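Local coordinates for protein cytochrome C'' (Methylophilus methylotrophus, PDB 1GU2) that carries a covalently bound heme c and probably transfers electrons, with heme reduction apparently coupled to proton transfer, at residues A48-V60 / I64-V77. Numbering follows the deposited sequence.
With HEC (heme c), chain C.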
ATOM      1  N   ALA A  48       0.418  11.866  -4.176  1.00 10.84           N
ATOM      2  CA  ALA A  48       0.298  10.914  -3.061  1.00 10.85           C
ATOM      3  C   ALA A  48      -0.212   9.595  -3.618  1.00 11.44           C
ATOM      4  O   ALA A  48      -0.773   9.561  -4.720  1.00 10.69           O
ATOM      5  CB  ALA A  48      -0.690  11.396  -2.002  1.00 11.58           C
ATOM      6  N   CYS A  49      -0.077   8.515  -2.870  1.00 10.10           N
ATOM      7  CA  CYS A  49      -0.743   7.271  -3.290  1.00  9.34           C
ATOM      8  C   CYS A  49      -2.255   7.529  -3.563  1.00  9.57           C
ATOM      9  O   CYS A  49      -2.821   6.989  -4.513  1.00  9.64           O
ATOM     10  CB  CYS A  49      -0.610   6.180  -2.243  1.00  9.45           C
ATOM     11  SG  CYS A  49       1.048   5.910  -1.576  1.00 10.18           S
ATOM     12  N   ALA A  50      -2.845   8.340  -2.696  1.00 10.13           N
ATOM     13  CA  ALA A  50      -4.246   8.699  -2.816  1.00 11.23           C
ATOM     14  C   ALA A  50      -4.599   9.477  -4.082  1.00 11.47           C
ATOM     15  O   ALA A  50      -5.777   9.562  -4.458  1.00 11.90           O
ATOM     16  CB  ALA A  50      -4.644   9.530  -1.583  1.00 11.13           C
ATOM     17  N   SER A  51      -3.598  10.043  -4.776  1.00 11.20           N
ATOM     18  CA  SER A  51      -3.873  10.748  -6.020  1.00 11.80           C
ATOM     19  C   SER A  51      -4.535   9.834  -7.034  1.00 12.53           C
ATOM     20  O   SER A  51      -5.402  10.280  -7.765  1.00 13.36           O
ATOM     21  CB  SER A  51      -2.604  11.301  -6.640  1.00 12.53           C
ATOM     22  OG  SER A  51      -1.975  12.267  -5.809  1.00 13.57           O
ATOM     23  N   CYS A  52      -4.081   8.572  -7.071  1.00 11.37           N
ATOM     24  CA  CYS A  52      -4.636   7.583  -7.982  1.00 10.88           C
ATOM     25  C   CYS A  52      -5.602   6.649  -7.282  1.00 11.40           C
ATOM     26  O   CYS A  52      -6.585   6.207  -7.871  1.00 13.62           O
ATOM     27  CB  CYS A  52      -3.507   6.766  -8.629  1.00 10.18           C
ATOM     28  SG  CYS A  52      -2.497   7.804  -9.696  1.00 11.65           S
ATOM     29  N   HIS A  53      -5.358   6.302  -6.026  1.00 10.60           N
ATOM     30  CA  HIS A  53      -6.167   5.259  -5.353  1.00 10.56           C
ATOM     31  C   HIS A  53      -7.300   5.850  -4.552  1.00 11.23           C
ATOM     32  O   HIS A  53      -8.078   5.104  -3.937  1.00 11.43           O
ATOM     33  CB  HIS A  53      -5.231   4.392  -4.479  1.00  9.49           C
ATOM     34  CG  HIS A  53      -4.273   3.591  -5.303  1.00  9.23           C
ATOM     35  ND1 HIS A  53      -4.666   2.554  -6.116  1.00 10.76           N
ATOM     36  CD2 HIS A  53      -2.944   3.612  -5.443  1.00  9.89           C
ATOM     37  CE1 HIS A  53      -3.602   1.993  -6.715  1.00  9.97           C
ATOM     38  NE2 HIS A  53      -2.528   2.631  -6.326  1.00  8.97           N
ATOM     39  N   THR A  54      -7.441   7.194  -4.543  1.00 11.51           N
ATOM     40  CA  THR A  54      -8.372   7.980  -3.728  1.00 11.94           C
ATOM     41  C   THR A  54      -7.922   7.919  -2.284  1.00 11.75           C
ATOM     42  O   THR A  54      -7.000   7.184  -1.904  1.00 11.52           O
ATOM     43  CB  THR A  54      -9.864   7.622  -3.914  1.00 12.34           C
ATOM     44  OG1 THR A  54     -10.222   6.493  -3.110  1.00 13.22           O
ATOM     45  CG2 THR A  54     -10.256   7.222  -5.288  1.00 13.00           C
ATOM     46  N   ASN A  55      -8.612   8.706  -1.433  1.00 12.70           N
ATOM     47  CA  ASN A  55      -8.248   8.667  -0.013  1.00 13.12           C
ATOM     48  C   ASN A  55      -8.853   7.556   0.800  1.00 12.83           C
ATOM     49  O   ASN A  55      -8.793   7.452   2.027  1.00 13.89           O
ATOM     50  CB  ASN A  55      -8.561  10.004   0.738  1.00 15.76           C
ATOM     51  CG  ASN A  55     -10.023  10.299   0.771  1.00 17.84           C
ATOM     52  OD1 ASN A  55     -10.878   9.447   0.550  1.00 20.64           O
ATOM     53  ND2 ASN A  55     -10.343  11.575   1.036  1.00 27.87           N
ATOM     54  N   ASN A  56      -9.489   6.611   0.263  1.00 12.88           N
ATOM     55  CA  ASN A  56     -10.096   5.367   0.688  1.00 11.65           C
ATOM     56  C   ASN A  56      -9.723   4.221  -0.270  1.00 11.65           C
ATOM     57  O   ASN A  56     -10.276   4.105  -1.368  1.00 11.53           O
ATOM     58  CB  ASN A  56     -11.622   5.541   0.810  1.00 12.75           C
ATOM     59  CG  ASN A  56     -12.312   4.423   1.545  1.00 12.69           C
ATOM     60  OD1 ASN A  56     -13.496   4.458   1.946  1.00 17.30           O
ATOM     61  ND2 ASN A  56     -11.596   3.367   1.783  1.00 10.66           N
ATOM     62  N   PRO A  57      -8.872   3.315   0.206  1.00 11.07           N
ATOM     63  CA  PRO A  57      -8.465   2.180  -0.654  1.00 11.16           C
ATOM     64  C   PRO A  57      -9.504   1.115  -0.891  1.00 10.98           C
ATOM     65  O   PRO A  57      -9.311   0.173  -1.669  1.00 11.85           O
ATOM     66  CB  PRO A  57      -7.262   1.644   0.125  1.00 13.30           C
ATOM     67  CG  PRO A  57      -7.555   1.947   1.551  1.00 12.48           C
ATOM     68  CD  PRO A  57      -8.216   3.279   1.523  1.00 11.58           C
ATOM     69  N   ALA A  58     -10.711   1.186  -0.322  1.00 11.73           N
ATOM     70  CA  ALA A  58     -11.876   0.403  -0.574  1.00 11.94           C
ATOM     71  C   ALA A  58     -12.614   0.920  -1.807  1.00 11.90           C
ATOM     72  O   ALA A  58     -13.505   0.204  -2.306  1.00 13.34           O
ATOM     73  CB  ALA A  58     -12.787   0.400   0.648  1.00 13.99           C
ATOM     74  N   ASN A  59     -12.273   2.094  -2.331  1.00 11.01           N
ATOM     75  CA  ASN A  59     -12.932   2.635  -3.516  1.00 11.24           C
ATOM     76  C   ASN A  59     -12.185   2.314  -4.812  1.00 11.29           C
ATOM     77  O   ASN A  59     -11.003   1.978  -4.810  1.00 11.62           O
ATOM     78  CB  ASN A  59     -13.083   4.195  -3.500  1.00 15.17           C
ATOM     79  CG  ASN A  59     -14.340   4.500  -2.723  1.00 22.34           C
ATOM     80  OD1 ASN A  59     -15.485   4.760  -2.943  1.00 22.91           O
ATOM     81  ND2 ASN A  59     -14.024   4.477  -1.471  1.00 17.11           N
ATOM     82  N   VAL A  60     -12.868   2.467  -5.934  1.00 12.32           N
ATOM     83  CA  VAL A  60     -12.238   2.391  -7.247  1.00 12.03           C
ATOM     84  C   VAL A  60     -11.445   3.655  -7.473  1.00 11.88           C
ATOM     85  O   VAL A  60     -11.928   4.758  -7.269  1.00 15.15           O
ATOM     86  CB  VAL A  60     -13.336   2.193  -8.294  1.00 14.98           C
ATOM     87  CG1 VAL A  60     -12.766   2.375  -9.674  1.00 17.28           C
ATOM     88  CG2 VAL A  60     -13.979   0.814  -8.161  1.00 16.07           C
ATOM     89  N   ILE A  64      -3.961   8.934 -12.701  1.00 13.71           N
ATOM     90  CA  ILE A  64      -3.945  10.336 -13.138  1.00 14.85           C
ATOM     91  C   ILE A  64      -3.178  10.558 -14.410  1.00 14.90           C
ATOM     92  O   ILE A  64      -3.370  11.571 -15.098  1.00 20.02           O
ATOM     93  CB  ILE A  64      -3.345  11.229 -12.033  1.00 15.55           C
ATOM     94  CG1 ILE A  64      -1.895  10.940 -11.694  1.00 15.05           C
ATOM     95  CG2 ILE A  64      -4.304  11.078 -10.849  1.00 16.88           C
ATOM     96  CD1 ILE A  64      -1.210  11.890 -10.718  1.00 18.26           C
ATOM     97  N   VAL A  65      -2.280   9.714 -14.801  1.00 15.66           N
ATOM     98  CA  VAL A  65      -1.556   9.712 -16.081  1.00 16.14           C
ATOM     99  C   VAL A  65      -2.428   9.249 -17.235  1.00 18.03           C
ATOM    100  O   VAL A  65      -2.391   9.957 -18.251  1.00 19.33           O
ATOM    101  CB  VAL A  65      -0.296   8.848 -15.991  1.00 15.65           C
ATOM    102  CG1 VAL A  65       0.496   8.865 -17.286  1.00 20.22           C
ATOM    103  CG2 VAL A  65       0.584   9.377 -14.841  1.00 16.93           C
ATOM    104  N   THR A  66      -3.167   8.138 -17.123  1.00 19.03           N
ATOM    105  CA  THR A  66      -3.851   7.564 -18.270  1.00 21.26           C
ATOM    106  C   THR A  66      -5.358   7.660 -18.208  1.00 19.87           C
ATOM    107  O   THR A  66      -6.036   7.390 -19.235  1.00 25.96           O
ATOM    108  CB  THR A  66      -3.548   6.076 -18.459  1.00 21.58           C
ATOM    109  OG1 THR A  66      -3.982   5.356 -17.314  1.00 24.86           O
ATOM    110  CG2 THR A  66      -2.050   5.931 -18.528  1.00 27.12           C
ATOM    111  N   GLY A  67      -5.914   7.997 -17.062  1.00 19.13           N
ATOM    112  CA  GLY A  67      -7.376   8.083 -16.953  1.00 22.07           C
ATOM    113  C   GLY A  67      -8.102   6.783 -16.716  1.00 19.04           C
ATOM    114  O   GLY A  67      -9.326   6.729 -16.587  1.00 23.30           O
ATOM    115  N   LYS A  68      -7.478   5.650 -16.585  1.00 17.81           N
ATOM    116  CA  LYS A  68      -7.965   4.283 -16.518  1.00 17.82           C
ATOM    117  C   LYS A  68      -8.364   4.019 -15.077  1.00 17.84           C
ATOM    118  O   LYS A  68      -7.621   4.354 -14.154  1.00 16.20           O
ATOM    119  CB  LYS A  68      -6.962   3.222 -16.981  1.00 21.81           C
ATOM    120  CG  LYS A  68      -7.455   1.812 -16.967  1.00 32.53           C
ATOM    121  CD  LYS A  68      -6.453   0.727 -17.351  1.00 42.82           C
ATOM    122  CE  LYS A  68      -7.087  -0.630 -17.596  1.00 49.79           C
ATOM    123  NZ  LYS A  68      -6.038  -1.607 -18.059  1.00 63.71           N
ATOM    124  N   GLU A  69      -9.550   3.433 -14.891  1.00 16.47           N
ATOM    125  CA  GLU A  69      -9.920   3.092 -13.529  1.00 15.72           C
ATOM    126  C   GLU A  69      -9.007   1.992 -12.970  1.00 14.23           C
ATOM    127  O   GLU A  69      -8.415   1.159 -13.684  1.00 16.23           O
ATOM    128  CB  GLU A  69     -11.389   2.636 -13.502  1.00 24.69           C
ATOM    129  CG  GLU A  69     -12.420   3.751 -13.497  1.00 39.93           C
ATOM    130  CD  GLU A  69     -13.781   3.138 -13.151  1.00 50.06           C
ATOM    131  OE1 GLU A  69     -14.047   1.970 -13.536  1.00 59.17           O
ATOM    132  OE2 GLU A  69     -14.564   3.836 -12.480  1.00 65.36           O
ATOM    133  N   ILE A  70      -8.907   1.984 -11.655  1.00 12.39           N
ATOM    134  CA  ILE A  70      -8.095   1.036 -10.906  1.00 12.01           C
ATOM    135  C   ILE A  70      -8.941   0.295  -9.878  1.00 11.49           C
ATOM    136  O   ILE A  70      -9.564   0.936  -9.045  1.00 13.23           O
ATOM    137  CB  ILE A  70      -6.937   1.731 -10.193  1.00 12.18           C
ATOM    138  CG1 ILE A  70      -6.099   2.641 -11.098  1.00 13.06           C
ATOM    139  CG2 ILE A  70      -6.035   0.688  -9.574  1.00 11.58           C
ATOM    140  CD1 ILE A  70      -5.206   3.559 -10.307  1.00 12.75           C
ATOM    141  N   PRO A  71      -9.023  -1.033  -9.892  1.00 12.15           N
ATOM    142  CA  PRO A  71      -9.811  -1.708  -8.863  1.00 12.22           C
ATOM    143  C   PRO A  71      -9.341  -1.350  -7.455  1.00 13.12           C
ATOM    144  O   PRO A  71      -8.167  -0.982  -7.208  1.00 11.73           O
ATOM    145  CB  PRO A  71      -9.550  -3.181  -9.193  1.00 14.13           C
ATOM    146  CG  PRO A  71      -9.329  -3.195 -10.687  1.00 13.96           C
ATOM    147  CD  PRO A  71      -8.470  -1.930 -10.905  1.00 12.64           C
ATOM    148  N   PRO A  72     -10.209  -1.506  -6.449  1.00 11.66           N
ATOM    149  CA  PRO A  72      -9.808  -1.177  -5.084  1.00 11.05           C
ATOM    150  C   PRO A  72      -8.584  -1.974  -4.626  1.00 10.47           C
ATOM    151  O   PRO A  72      -8.331  -3.108  -5.091  1.00 11.17           O
ATOM    152  CB  PRO A  72     -11.044  -1.580  -4.276  1.00 11.73           C
ATOM    153  CG  PRO A  72     -12.195  -1.474  -5.257  1.00 12.44           C
ATOM    154  CD  PRO A  72     -11.600  -1.958  -6.551  1.00 13.07           C
ATOM    155  N   LEU A  73      -7.840  -1.391  -3.674  1.00  9.93           N
ATOM    156  CA  LEU A  73      -6.722  -2.052  -3.023  1.00  9.52           C
ATOM    157  C   LEU A  73      -7.079  -2.891  -1.789  1.00  9.82           C
ATOM    158  O   LEU A  73      -6.382  -3.857  -1.486  1.00 10.17           O
ATOM    159  CB  LEU A  73      -5.689  -1.015  -2.603  1.00  9.75           C
ATOM    160  CG  LEU A  73      -5.057  -0.181  -3.745  1.00 10.57           C
ATOM    161  CD1 LEU A  73      -3.933   0.691  -3.197  1.00 10.89           C
ATOM    162  CD2 LEU A  73      -4.569  -1.085  -4.883  1.00 12.60           C
ATOM    163  N   ALA A  74      -8.170  -2.533  -1.083  1.00 10.18           N
ATOM    164  CA  ALA A  74      -8.497  -3.222   0.155  1.00 10.15           C
ATOM    165  C   ALA A  74      -8.960  -4.644  -0.099  1.00 10.30           C
ATOM    166  O   ALA A  74      -9.925  -4.854  -0.843  1.00 11.21           O
ATOM    167  CB  ALA A  74      -9.579  -2.443   0.885  1.00 13.13           C
ATOM    168  N   PRO A  75      -8.289  -5.657   0.445  1.00 10.34           N
ATOM    169  CA  PRO A  75      -8.605  -7.058   0.071  1.00 11.53           C
ATOM    170  C   PRO A  75      -9.913  -7.599   0.604  1.00 13.04           C
ATOM    171  O   PRO A  75     -10.416  -8.579   0.052  1.00 13.74           O
ATOM    172  CB  PRO A  75      -7.400  -7.856   0.586  1.00 11.29           C
ATOM    173  CG  PRO A  75      -6.885  -7.029   1.705  1.00 12.48           C
ATOM    174  CD  PRO A  75      -7.084  -5.577   1.277  1.00 10.65           C
ATOM    175  N   ARG A  76     -10.526  -6.950   1.585  1.00 11.84           N
ATOM    176  CA  ARG A  76     -11.894  -7.375   1.976  1.00 12.81           C
ATOM    177  C   ARG A  76     -12.909  -6.971   0.915  1.00 14.12           C
ATOM    178  O   ARG A  76     -13.939  -7.622   0.756  1.00 16.39           O
ATOM    179  CB  ARG A  76     -12.218  -6.855   3.377  1.00 15.84           C
ATOM    180  CG  ARG A  76     -13.612  -7.256   3.851  1.00 25.60           C
ATOM    181  CD  ARG A  76     -13.850  -8.723   3.973  1.00 36.54           C
ATOM    182  NE  ARG A  76     -13.067  -9.475   4.946  1.00 49.50           N
ATOM    183  CZ  ARG A  76     -12.764 -10.780   4.833  1.00 52.11           C
ATOM    184  NH1 ARG A  76     -12.043 -11.402   5.763  1.00 58.55           N
ATOM    185  NH2 ARG A  76     -13.148 -11.550   3.813  1.00 62.54           N
ATOM    186  N   VAL A  77     -12.622  -5.899   0.171  1.00 13.00           N
ATOM    187  CA  VAL A  77     -13.513  -5.400  -0.856  1.00 12.77           C
ATOM    188  C   VAL A  77     -13.193  -6.019  -2.194  1.00 13.86           C
ATOM    189  O   VAL A  77     -14.102  -6.488  -2.890  1.00 17.14           O
ATOM    190  CB  VAL A  77     -13.405  -3.882  -0.930  1.00 14.50           C
ATOM    191  CG1 VAL A  77     -14.240  -3.289  -2.059  1.00 16.19           C
ATOM    192  CG2 VAL A  77     -13.853  -3.388   0.445  1.00 15.91           C
TER
HETATM  193 FE   HEC C 125      -0.672   2.087  -6.911  1.00  8.86          FE
HETATM  194  CHA HEC C 125      -1.555  -0.989  -8.127  1.00 11.22           C
HETATM  195  CHB HEC C 125      -0.182   0.709  -3.829  1.00  9.35           C
HETATM  196  CHC HEC C 125       0.683   5.057  -5.840  1.00  8.87           C
HETATM  197  CHD HEC C 125      -1.519   3.517  -9.912  1.00 10.79           C
HETATM  198  NA  HEC C 125      -0.891   0.262  -6.113  1.00  9.51           N
HETATM  199  C1A HEC C 125      -1.260  -0.922  -6.776  1.00  9.86           C
HETATM  200  C2A HEC C 125      -1.256  -2.019  -5.850  1.00 10.79           C
HETATM  201  C3A HEC C 125      -0.922  -1.536  -4.641  1.00 10.23           C
HETATM  202  C4A HEC C 125      -0.655  -0.128  -4.808  1.00  8.60           C
HETATM  203  CMA HEC C 125      -0.782  -2.307  -3.305  1.00 11.73           C
HETATM  204  CAA HEC C 125      -1.591  -3.476  -6.216  1.00 12.04           C
HETATM  205  CBA HEC C 125      -0.337  -4.292  -6.581  1.00 13.76           C
HETATM  206  CGA HEC C 125      -0.667  -5.695  -6.957  1.00 17.41           C
HETATM  207  O1A HEC C 125       0.061  -6.272  -7.794  1.00 31.97           O
HETATM  208  O2A HEC C 125      -1.641  -6.277  -6.452  1.00 25.19           O
HETATM  209  NB  HEC C 125       0.111   2.737  -5.180  1.00  8.74           N
HETATM  210  C1B HEC C 125       0.256   2.023  -4.024  1.00  9.12           C
HETATM  211  C2B HEC C 125       0.973   2.826  -3.042  1.00  9.56           C
HETATM  212  C3B HEC C 125       1.239   4.033  -3.618  1.00  9.17           C
HETATM  213  C4B HEC C 125       0.672   3.981  -4.947  1.00  8.74           C
HETATM  214  CMB HEC C 125       1.361   2.373  -1.624  1.00 10.17           C
HETATM  215  CAB HEC C 125       1.960   5.268  -3.029  1.00  9.95           C
HETATM  216  CBB HEC C 125       3.385   4.932  -2.596  1.00 11.37           C
HETATM  217  NC  HEC C 125      -0.474   3.913  -7.711  1.00  9.72           N
HETATM  218  C1C HEC C 125       0.086   5.031  -7.091  1.00  9.16           C
HETATM  219  C2C HEC C 125      -0.081   6.188  -7.944  1.00 10.19           C
HETATM  220  C3C HEC C 125      -0.717   5.771  -9.079  1.00 10.82           C
HETATM  221  C4C HEC C 125      -0.954   4.360  -8.944  1.00 10.06           C
HETATM  222  CMC HEC C 125       0.366   7.599  -7.511  1.00 10.53           C
HETATM  223  CAC HEC C 125      -1.230   6.578 -10.271  1.00 12.00           C
HETATM  224  CBC HEC C 125      -0.133   7.366 -10.979  1.00 14.41           C
HETATM  225  ND  HEC C 125      -1.388   1.405  -8.640  1.00 10.23           N
HETATM  226  C1D HEC C 125      -1.645   2.153  -9.797  1.00 10.43           C
HETATM  227  C2D HEC C 125      -1.959   1.273 -10.891  1.00 11.65           C
HETATM  228  C3D HEC C 125      -1.789  -0.007 -10.442  1.00 12.68           C
HETATM  229  C4D HEC C 125      -1.563   0.073  -9.016  1.00 11.22           C
HETATM  230  CMD HEC C 125      -2.357   1.718 -12.310  1.00 15.92           C
HETATM  231  CAD HEC C 125      -1.784  -1.284 -11.321  1.00 15.71           C
HETATM  232  CBD HEC C 125      -3.205  -1.714 -11.766  1.00 16.14           C
HETATM  233  CGD HEC C 125      -3.892  -2.658 -10.801  1.00 19.42           C
HETATM  234  O1D HEC C 125      -5.152  -2.775 -10.801  1.00 16.65           O
HETATM  235  O2D HEC C 125      -3.187  -3.346 -10.017  1.00 15.66           O
HETATM  236  O   HOH W   1      -7.385   1.807  -6.497  1.00 10.91           O
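Leu-73 sets its CD1 methyl over one face of the His-53 imidazole, 3.5 Å from the ring centroid and 11° off the ring normal, which meets the criterion for a CH-pi contact. With CG anti to the carbonyl carbon (chi1 -61°), the leucine reaches ring and porphyrin together, its CD2 lying 3.6 Å from HEC C2A. The imidazole is fixed along its own plane as well: NE2 binds the heme iron at 2.0 Å, and ND1 donates to water 1, which also lies within hydrogen-bonding distance of Pro-71 O and may donate to it. Replacing Leu-73 by an alanine removes both methyls and would probably open a gap over the imidazole face and beside the porphyrin. Cys-49 and Cys-52, each joined to heme through SG, complete with His-53 the CXXCH motif of c-type cytochromes.

The tight side, where His-53, Leu-73, Pro-57 and Ala-58 are all buried, continues beyond the heme. Pro-57 O takes the backbone N of Ala-74 at 3.0 Å (N-H...O 155°) and, weakly, that of Leu-73 at 2.9 Å. Ala-58 CB meets Val-77 CG2 at 3.9 Å nearby. On the solvent side, exposed Val-60, Glu-69 and Ile-64 make no hydrogen bond across: Val-60 CG2 lies against Pro-72 CD and its CG1 3.6 Å from Glu-69 OE2, while Ile-64 rests its CG1 on Cys-52 SG at 3.8 Å.

Ile-70, bonded through its backbone to Gly-61 of antiparallel strand 61-62, places CD1 beside HEC CHD and Cys-52. Helix 106-118 packs on Pro-57 and Leu-73 through Leu-116, helix 28-36 meets His-53 through Phe-35, and His-95 of helix 85-100 supplies the second axial ligand.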